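Long-range contacts in alpha-1,2-mannosidase (Bacteroides thetaiotaomicron, PDB 2WW2), which hydrolyses alpha-mannosidic linkages with inversion of anomeric configuration, as a calcium-dependent glycoside hydrolase of family GH92 from a human gut symbiont: residues 91-96 / 212-217; 145-150 / 217-222; 62-67 / 82-87. All blocks are in the same frame, centred on the assembly; numbering follows the deposited sequence.

Contact 1. Residues 91-96 / 212-217; sequences MSHKER and ADYTCA
Met91 and Cys216 mark the closest approach of the two backbones, with CA atoms 6.5 Å apart; side chains of segment 212-217 reach both the backbone and the side chains of loop 91-96. The loop's own turn is tight: Ser92 O accepts from both Glu95 N and Arg96 N, while Ser92 OG takes Lys94 N in an ST turn. Against this turn comes the hydroxyl of Tyr214. Tyr214 OH accepts a hydrogen bond from His93 N at 2.9 Å and a weak one from His93 ND1 at 3.3 Å. The His93 ring presents an edge to the Tyr214 face in an offset edge-to-face pair, planes at 76°. Farther along, the Met91 chain, bent at chi2 and chi3, brings CE to 3.8 Å from Cys216 CB and against the backbone of Ala217. Met91 O lies in the guanidinium plane of Arg96 and accepts from NH1 at 2.8 Å, which ties the two ends of the loop together. Asp148 hydrogen-bonds Tyr214 OH, as its strongest polar partner, and forms a salt bridge with Arg96 NH1. In the family 92 N-terminal domain, the loop between strands 80-86 and 98-108 is thus laid against the approach to strand 216-221, flanked by strands 194-198 and 143-148.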
loop_
_atom_site.group_PDB
_atom_site.type_symbol
_atom_site.label_atom_id
_atom_site.label_comp_id
_atom_site.label_asym_id
_atom_site.label_seq_id
_atom_site.Cartn_x
_atom_site.Cartn_y
_atom_site.Cartn_z
ATOM N N MET A 91 19.955 1.090 45.102
ATOM C CA MET A 91 21.242 0.692 44.521
ATOM C C MET A 91 21.116 0.167 43.095
ATOM O O MET A 91 21.779 0.658 42.192
ATOM C CB MET A 91 21.951 -0.382 45.380
ATOM C CG MET A 91 22.208 0.051 46.826
ATOM S SD MET A 91 23.129 1.601 46.902
ATOM C CE MET A 91 24.708 1.096 46.246
ATOM N N SER A 92 20.295 -0.860 42.912
ATOM C CA SER A 92 20.191 -1.544 41.622
ATOM C C SER A 92 19.578 -0.662 40.543
ATOM O O SER A 92 18.657 0.121 40.810
ATOM C CB SER A 92 19.366 -2.823 41.761
ATOM O OG SER A 92 19.153 -3.419 40.483
ATOM N N HIS A 93 20.093 -0.776 39.324
ATOM C CA HIS A 93 19.490 -0.066 38.197
ATOM C C HIS A 93 17.983 -0.368 38.059
ATOM O O HIS A 93 17.232 0.447 37.534
ATOM C CB HIS A 93 20.222 -0.405 36.892
ATOM C CG HIS A 93 19.902 -1.771 36.352
ATOM N ND1 HIS A 93 20.527 -2.920 36.794
ATOM C CD2 HIS A 93 19.009 -2.169 35.416
ATOM C CE1 HIS A 93 20.057 -3.967 36.130
ATOM N NE2 HIS A 93 19.127 -3.538 35.293
ATOM N N LYS A 94 17.550 -1.542 38.533
ATOM C CA LYS A 94 16.144 -1.945 38.446
ATOM C C LYS A 94 15.269 -1.101 39.343
ATOM O O LYS A 94 14.073 -1.008 39.111
ATOM C CB LYS A 94 15.979 -3.407 38.861
ATOM C CG LYS A 94 16.786 -4.387 38.019
ATOM C CD LYS A 94 15.922 -5.036 36.953
ATOM C CE LYS A 94 16.620 -6.250 36.348
ATOM N NZ LYS A 94 15.871 -6.756 35.156
ATOM N N GLU A 95 15.868 -0.500 40.369
ATOM C CA GLU A 95 15.140 0.270 41.368
ATOM C C GLU A 95 15.430 1.781 41.381
ATOM O O GLU A 95 14.711 2.521 42.052
ATOM C CB GLU A 95 15.433 -0.270 42.771
ATOM C CG GLU A 95 14.855 -1.633 43.016
ATOM C CD GLU A 95 14.841 -1.954 44.483
ATOM O OE1 GLU A 95 15.921 -2.258 45.025
ATOM O OE2 GLU A 95 13.752 -1.874 45.098
ATOM N N ARG A 96 16.483 2.228 40.690
ATOM C CA ARG A 96 16.806 3.649 40.608
ATOM C C ARG A 96 15.994 4.245 39.496
ATOM O O ARG A 96 16.407 4.210 38.333
ATOM C CB ARG A 96 18.286 3.916 40.271
ATOM C CG ARG A 96 19.263 3.576 41.339
ATOM C CD ARG A 96 20.687 4.082 41.007
ATOM N NE ARG A 96 21.036 3.986 39.594
ATOM C CZ ARG A 96 21.722 2.991 39.033
ATOM N NH1 ARG A 96 22.150 1.947 39.760
ATOM N NH2 ARG A 96 21.985 3.042 37.732
ATOM N N ALA A 212 32.208 -8.209 41.970
ATOM C CA ALA A 212 31.229 -9.253 41.683
ATOM C C ALA A 212 30.802 -9.100 40.241
ATOM O O ALA A 212 31.315 -8.239 39.523
ATOM C CB ALA A 212 30.021 -9.112 42.593
ATOM N N ASP A 213 29.858 -9.928 39.816
ATOM C CA ASP A 213 29.266 -9.760 38.494
ATOM C C ASP A 213 28.761 -8.318 38.320
ATOM O O ASP A 213 29.138 -7.618 37.369
ATOM C CB ASP A 213 28.121 -10.758 38.322
ATOM C CG ASP A 213 27.333 -10.548 37.029
ATOM O OD1 ASP A 213 27.946 -10.313 35.956
ATOM O OD2 ASP A 213 26.090 -10.647 37.101
ATOM N N TYR A 214 27.905 -7.892 39.247
ATOM C CA TYR A 214 27.295 -6.559 39.220
ATOM C C TYR A 214 27.688 -5.865 40.522
ATOM O O TYR A 214 27.485 -6.429 41.601
ATOM C CB TYR A 214 25.767 -6.699 39.142
ATOM C CG TYR A 214 24.983 -5.390 39.108
ATOM C CD1 TYR A 214 25.461 -4.269 38.422
ATOM C CD2 TYR A 214 23.747 -5.290 39.736
ATOM C CE1 TYR A 214 24.716 -3.061 38.399
ATOM C CE2 TYR A 214 23.010 -4.121 39.709
ATOM C CZ TYR A 214 23.490 -3.010 39.033
ATOM O OH TYR A 214 22.726 -1.851 39.038
ATOM N N THR A 215 28.240 -4.653 40.438
ATOM C CA THR A 215 28.585 -3.894 41.641
ATOM C C THR A 215 28.116 -2.448 41.549
ATOM O O THR A 215 28.118 -1.857 40.464
ATOM C CB THR A 215 30.112 -3.866 41.914
ATOM O OG1 THR A 215 30.816 -3.238 40.828
ATOM C CG2 THR A 215 30.666 -5.283 42.114
ATOM N N CYS A 216 27.728 -1.899 42.701
ATOM C CA CYS A 216 27.432 -0.485 42.864
ATOM C C CYS A 216 28.023 -0.007 44.190
ATOM O O CYS A 216 28.408 -0.812 45.061
ATOM C CB CYS A 216 25.910 -0.241 42.863
ATOM S SG CYS A 216 25.027 -0.807 41.345
ATOM N N ALA A 217 28.098 1.305 44.354
ATOM C CA ALA A 217 28.568 1.871 45.618
ATOM C C ALA A 217 27.750 3.105 45.848
ATOM O O ALA A 217 27.287 3.737 44.882
ATOM C CB ALA A 217 30.037 2.235 45.538
#

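Contact 2. Residues 145-150 / 217-222; sequences VVVDAY and AYLKFD
Val145 and Phe221 form the tightest apolar touch between these strands: CG2 of the valine, anti to its own carbonyl carbon, lies 3.6 Å from CE2 of the phenylalanine, approaching the ring obliquely. Val147 and Leu219 join them on the same face of the sheet, more loosely, with Val147 CG2 4.4 Å from Leu219 CD1, and Ala217 keeps its short side chain there too. Phe188 and Met186 of strand 182-188 pack against this face, and Phe188 also meets the ring of Phe221. The other face carries Val146 and Tyr218, a non-hydrogen-bonded pair in which Val146 CG2 stands 4.3 Å from Tyr218 CB. The tyrosine makes this contact through CB, its CG being set between the backbone N and the carbonyl carbon (chi1 83°), and Tyr218 OH is hydrogen-bonded with His205 ND1. The antiparallel ladder runs through two hydrogen-bonded pairs. Val145 N gives to Leu219 O at 2.9 Å and Leu219 N returns to Val145 O; Val147 N meets Ala217 O at 2.8 Å, answered by Ala217 N to Val147 O. Past the ladder, Asp148 OD1 accepts Tyr150 N in an Asx turn. This is regular antiparallel pairing in the beta-rich family 92 N-terminal domain: four backbone bonds satisfy buried amides and carbonyls between one apolar face and a mixed one, where Val146 lies beside a tyrosine with a bonded hydroxyl.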
loop_
_atom_site.group_PDB
_atom_site.type_symbol
_atom_site.label_atom_id
_atom_site.label_comp_id
_atom_site.label_asym_id
_atom_site.label_seq_id
_atom_site.Cartn_x
_atom_site.Cartn_y
_atom_site.Cartn_z
ATOM N N VAL A 145 24.993 9.855 46.158
ATOM C CA VAL A 145 25.344 9.559 44.784
ATOM C C VAL A 145 25.579 8.057 44.727
ATOM O O VAL A 145 26.271 7.506 45.591
ATOM C CB VAL A 145 26.628 10.313 44.364
ATOM C CG1 VAL A 145 27.100 9.851 42.969
ATOM C CG2 VAL A 145 26.407 11.841 44.444
ATOM N N VAL A 146 25.002 7.397 43.721
ATOM C CA VAL A 146 25.254 5.987 43.485
ATOM C C VAL A 146 26.129 5.852 42.251
ATOM O O VAL A 146 25.862 6.485 41.213
ATOM C CB VAL A 146 23.957 5.190 43.251
ATOM C CG1 VAL A 146 24.273 3.751 42.768
ATOM C CG2 VAL A 146 23.107 5.175 44.526
ATOM N N VAL A 147 27.149 5.005 42.372
ATOM C CA VAL A 147 28.008 4.664 41.263
ATOM C C VAL A 147 27.689 3.212 40.878
ATOM O O VAL A 147 27.642 2.327 41.731
ATOM C CB VAL A 147 29.489 4.806 41.628
ATOM C CG1 VAL A 147 30.363 4.338 40.499
ATOM C CG2 VAL A 147 29.837 6.282 41.984
ATOM N N ASP A 148 27.434 2.990 39.596
ATOM C CA ASP A 148 26.979 1.695 39.107
ATOM C C ASP A 148 28.029 1.264 38.097
ATOM O O ASP A 148 28.216 1.916 37.069
ATOM C CB ASP A 148 25.580 1.857 38.487
ATOM C CG ASP A 148 25.028 0.564 37.893
ATOM O OD1 ASP A 148 25.817 -0.247 37.357
ATOM O OD2 ASP A 148 23.792 0.365 37.963
ATOM N N ALA A 149 28.753 0.183 38.412
ATOM C CA ALA A 149 29.859 -0.251 37.567
ATOM C C ALA A 149 29.433 -1.344 36.586
ATOM O O ALA A 149 30.278 -1.975 35.940
ATOM C CB ALA A 149 31.077 -0.708 38.441
ATOM N N TYR A 150 28.120 -1.545 36.488
ATOM C CA TYR A 150 27.480 -2.441 35.512
ATOM C C TYR A 150 27.744 -3.908 35.852
ATOM O O TYR A 150 28.413 -4.212 36.846
ATOM C CB TYR A 150 27.978 -2.136 34.099
ATOM C CG TYR A 150 26.893 -1.762 33.113
ATOM C CD1 TYR A 150 26.526 -2.630 32.086
ATOM C CD2 TYR A 150 26.242 -0.539 33.197
ATOM C CE1 TYR A 150 25.546 -2.278 31.156
ATOM C CE2 TYR A 150 25.243 -0.179 32.276
ATOM C CZ TYR A 150 24.921 -1.060 31.253
ATOM O OH TYR A 150 23.978 -0.731 30.305
ATOM N N ALA A 217 28.098 1.305 44.354
ATOM C CA ALA A 217 28.568 1.871 45.618
ATOM C C ALA A 217 27.750 3.105 45.848
ATOM O O ALA A 217 27.287 3.737 44.882
ATOM C CB ALA A 217 30.037 2.235 45.538
ATOM N N TYR A 218 27.550 3.447 47.109
ATOM C CA TYR A 218 26.890 4.711 47.415
ATOM C C TYR A 218 27.756 5.557 48.318
ATOM O O TYR A 218 28.557 5.046 49.094
ATOM C CB TYR A 218 25.500 4.495 48.040
ATOM C CG TYR A 218 25.514 4.225 49.530
ATOM C CD1 TYR A 218 25.567 5.283 50.447
ATOM C CD2 TYR A 218 25.477 2.924 50.022
ATOM C CE1 TYR A 218 25.569 5.046 51.806
ATOM C CE2 TYR A 218 25.493 2.683 51.390
ATOM C CZ TYR A 218 25.530 3.755 52.267
ATOM O OH TYR A 218 25.542 3.530 53.620
ATOM N N LEU A 219 27.572 6.865 48.192
ATOM C CA LEU A 219 28.204 7.853 49.024
ATOM C C LEU A 219 27.091 8.763 49.496
ATOM O O LEU A 219 26.205 9.101 48.711
ATOM C CB LEU A 219 29.192 8.670 48.192
ATOM C CG LEU A 219 30.327 7.815 47.629
ATOM C CD1 LEU A 219 30.013 7.418 46.187
ATOM C CD2 LEU A 219 31.615 8.583 47.712
ATOM N N LYS A 220 27.117 9.121 50.781
ATOM C CA LYS A 220 26.131 10.025 51.351
ATOM C C LYS A 220 26.816 11.331 51.754
ATOM O O LYS A 220 27.922 11.306 52.310
ATOM C CB LYS A 220 25.483 9.365 52.575
ATOM C CG LYS A 220 24.316 10.134 53.180
ATOM C CD LYS A 220 23.760 9.326 54.365
ATOM C CE LYS A 220 22.341 9.723 54.720
ATOM N NZ LYS A 220 22.285 11.099 55.286
ATOM N N PHE A 221 26.170 12.468 51.487
ATOM C CA PHE A 221 26.784 13.773 51.737
ATOM C C PHE A 221 25.997 14.633 52.716
ATOM O O PHE A 221 24.901 14.275 53.136
ATOM C CB PHE A 221 27.004 14.537 50.419
ATOM C CG PHE A 221 27.863 13.790 49.443
ATOM C CD1 PHE A 221 29.246 13.893 49.497
ATOM C CD2 PHE A 221 27.290 12.930 48.516
ATOM C CE1 PHE A 221 30.041 13.176 48.611
ATOM C CE2 PHE A 221 28.067 12.210 47.635
ATOM C CZ PHE A 221 29.441 12.327 47.669
ATOM N N ASP A 222 26.585 15.764 53.081
ATOM C CA ASP A 222 25.905 16.741 53.918
ATOM C C ASP A 222 26.267 18.118 53.395
ATOM O O ASP A 222 26.772 18.967 54.138
ATOM C CB ASP A 222 26.330 16.601 55.376
ATOM C CG ASP A 222 25.445 17.386 56.305
ATOM O OD1 ASP A 222 24.328 17.761 55.884
ATOM O OD2 ASP A 222 25.859 17.627 57.453
#

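Contact 3. Residues 62-67 / 82-87; sequences RGFRQT and IMPLAG
Phe64 and Ile82 make the backbone link here, an antiparallel hydrogen-bonded pair: Phe64 N donates to Ile82 O and Ile82 N to Phe64 O, each at 2.9 Å. Ile82 O also lies at the edge of the Phe64 ring, 3.3 Å from CD2. The sulfur contact is a Met-aromatic one: Met83 SD sits 3.8 Å from Phe64 CE2 and 4.9 Å from the ring centroid, oblique to the ring. Met83 starts with CG anti to the backbone N (chi1 -176°) and bends at chi2, which brings SD to 3.6 Å from Gly63 CA. CG of the same methionine rests on Arg62 O at 3.4 Å. Among the apolar contacts, Pro84 CD meets Phe64 CE2 at 3.9 Å, the two side chains crossing at about a right angle. Arg62 and Gly63 both face Gln44 on strand 40-44, forming a classic beta bulge. Strand 60-67 thus has strand 40-44 as a further antiparallel partner in the beta-rich family 92 N-terminal domain. The Phe64 side chain joins it to strand 111-116, touching Tyr112, Val114 and Phe116, and to strand 121-126, touching Thr122 and Leu124; Phe116 also touches Met83, and Thr122 touches Pro84.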
loop_
_atom_site.group_PDB
_atom_site.type_symbol
_atom_site.label_atom_id
_atom_site.label_comp_id
_atom_site.label_asym_id
_atom_site.label_seq_id
_atom_site.Cartn_x
_atom_site.Cartn_y
_atom_site.Cartn_z
ATOM N N ARG A 62 17.457 6.668 35.421
ATOM C CA ARG A 62 18.189 5.692 36.251
ATOM C C ARG A 62 19.648 6.065 36.501
ATOM O O ARG A 62 20.259 5.595 37.471
ATOM C CB ARG A 62 18.218 4.305 35.593
ATOM C CG ARG A 62 16.864 3.775 35.203
ATOM C CD ARG A 62 16.983 2.328 34.750
ATOM N NE ARG A 62 15.778 1.955 34.023
ATOM C CZ ARG A 62 14.983 0.952 34.354
ATOM N NH1 ARG A 62 15.260 0.194 35.412
ATOM N NH2 ARG A 62 13.917 0.707 33.615
ATOM N N GLY A 63 20.238 6.850 35.608
ATOM C CA GLY A 63 21.641 7.220 35.798
ATOM C C GLY A 63 22.188 8.105 34.695
ATOM O O GLY A 63 21.480 8.412 33.722
ATOM N N PHE A 64 23.451 8.495 34.852
ATOM C CA PHE A 64 24.176 9.209 33.819
ATOM C C PHE A 64 25.364 8.356 33.444
ATOM O O PHE A 64 26.241 8.126 34.255
ATOM C CB PHE A 64 24.579 10.608 34.297
ATOM C CG PHE A 64 23.393 11.438 34.662
ATOM C CD1 PHE A 64 22.763 12.229 33.707
ATOM C CD2 PHE A 64 22.867 11.382 35.953
ATOM C CE1 PHE A 64 21.635 12.984 34.047
ATOM C CE2 PHE A 64 21.748 12.118 36.302
ATOM C CZ PHE A 64 21.128 12.932 35.349
ATOM N N ARG A 65 25.355 7.878 32.206
ATOM C CA ARG A 65 26.293 6.856 31.762
ATOM C C ARG A 65 27.485 7.456 31.062
ATOM O O ARG A 65 27.332 8.367 30.229
ATOM C CB ARG A 65 25.594 5.943 30.746
ATOM C CG ARG A 65 24.567 4.977 31.338
ATOM C CD ARG A 65 25.173 3.582 31.538
ATOM N NE ARG A 65 25.394 2.902 30.264
ATOM C CZ ARG A 65 24.434 2.396 29.492
ATOM N NH1 ARG A 65 23.150 2.493 29.842
ATOM N NH2 ARG A 65 24.768 1.792 28.356
ATOM N N GLN A 66 28.672 6.919 31.359
ATOM C CA GLN A 66 29.789 7.032 30.452
ATOM C C GLN A 66 29.530 5.942 29.428
ATOM O O GLN A 66 29.461 4.747 29.783
ATOM C CB GLN A 66 31.118 6.751 31.154
ATOM C CG GLN A 66 32.277 6.661 30.131
ATOM C CD GLN A 66 33.565 6.143 30.740
ATOM O OE1 GLN A 66 33.806 4.925 30.806
ATOM N NE2 GLN A 66 34.411 7.053 31.161
ATOM N N THR A 67 29.362 6.333 28.168
ATOM C CA THR A 67 28.956 5.376 27.135
ATOM C C THR A 67 29.853 5.459 25.904
ATOM O O THR A 67 30.481 6.480 25.653
ATOM C CB THR A 67 27.454 5.587 26.713
ATOM O OG1 THR A 67 27.066 4.576 25.772
ATOM C CG2 THR A 67 27.262 6.962 26.060
ATOM N N ILE A 82 26.672 7.231 37.010
ATOM C CA ILE A 82 26.672 7.978 38.248
ATOM C C ILE A 82 25.241 8.518 38.383
ATOM O O ILE A 82 24.673 8.979 37.404
ATOM C CB ILE A 82 27.653 9.166 38.141
ATOM C CG1 ILE A 82 29.107 8.678 38.174
ATOM C CG2 ILE A 82 27.408 10.177 39.243
ATOM C CD1 ILE A 82 30.105 9.748 37.720
ATOM N N MET A 83 24.653 8.423 39.576
ATOM C CA MET A 83 23.275 8.854 39.771
ATOM C C MET A 83 23.116 9.543 41.121
ATOM O O MET A 83 23.173 8.909 42.167
ATOM C CB MET A 83 22.305 7.659 39.674
ATOM C CG MET A 83 20.848 8.078 39.769
ATOM S SD MET A 83 20.392 9.272 38.474
ATOM C CE MET A 83 18.635 9.366 38.781
ATOM N N PRO A 84 22.917 10.863 41.107
ATOM C CA PRO A 84 22.610 11.511 42.378
ATOM C C PRO A 84 21.161 11.203 42.781
ATOM O O PRO A 84 20.297 11.045 41.913
ATOM C CB PRO A 84 22.823 12.996 42.078
ATOM C CG PRO A 84 22.645 13.124 40.603
ATOM C CD PRO A 84 23.032 11.801 39.983
ATOM N N LEU A 85 20.896 11.090 44.084
ATOM C CA LEU A 85 19.563 10.765 44.574
ATOM C C LEU A 85 19.245 11.616 45.802
ATOM O O LEU A 85 20.122 11.877 46.620
ATOM C CB LEU A 85 19.470 9.288 44.984
ATOM C CG LEU A 85 19.577 8.200 43.903
ATOM C CD1 LEU A 85 19.629 6.841 44.595
ATOM C CD2 LEU A 85 18.392 8.261 42.888
ATOM N N ALA A 86 17.989 12.023 45.936
ATOM C CA ALA A 86 17.554 12.701 47.132
ATOM C C ALA A 86 16.561 11.798 47.830
ATOM O O ALA A 86 15.732 11.151 47.174
ATOM C CB ALA A 86 16.892 14.035 46.784
ATOM N N GLY A 87 16.646 11.744 49.154
ATOM C CA GLY A 87 15.669 11.008 49.934
ATOM C C GLY A 87 16.041 9.563 50.132
ATOM O O GLY A 87 16.865 9.245 50.973
#

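The three contacts lie close together in the N-terminal domain, with centres 9 to 11 Å apart. Contacts 1 and 2 share Ala217 and strand 216-221, and Asp148 of contact 2 joins them: its OD2 is 2.7 Å from Tyr214 OH and 2.9 Å from Arg96 NH1. That arginine reaches on to contact 3, where its NE lies 2.8 Å from Arg62 O, and Arg62 NH1 in turn meets His93 O. Between contacts 2 and 3, Met83 N stands 2.8 Å from Val146 O, as strands 80-86 and 143-148 are neighbours. A bound sodium ion lies about 13 Å from the Phe64 side chain, but no residue of the three contacts is a ligand of either sodium ion.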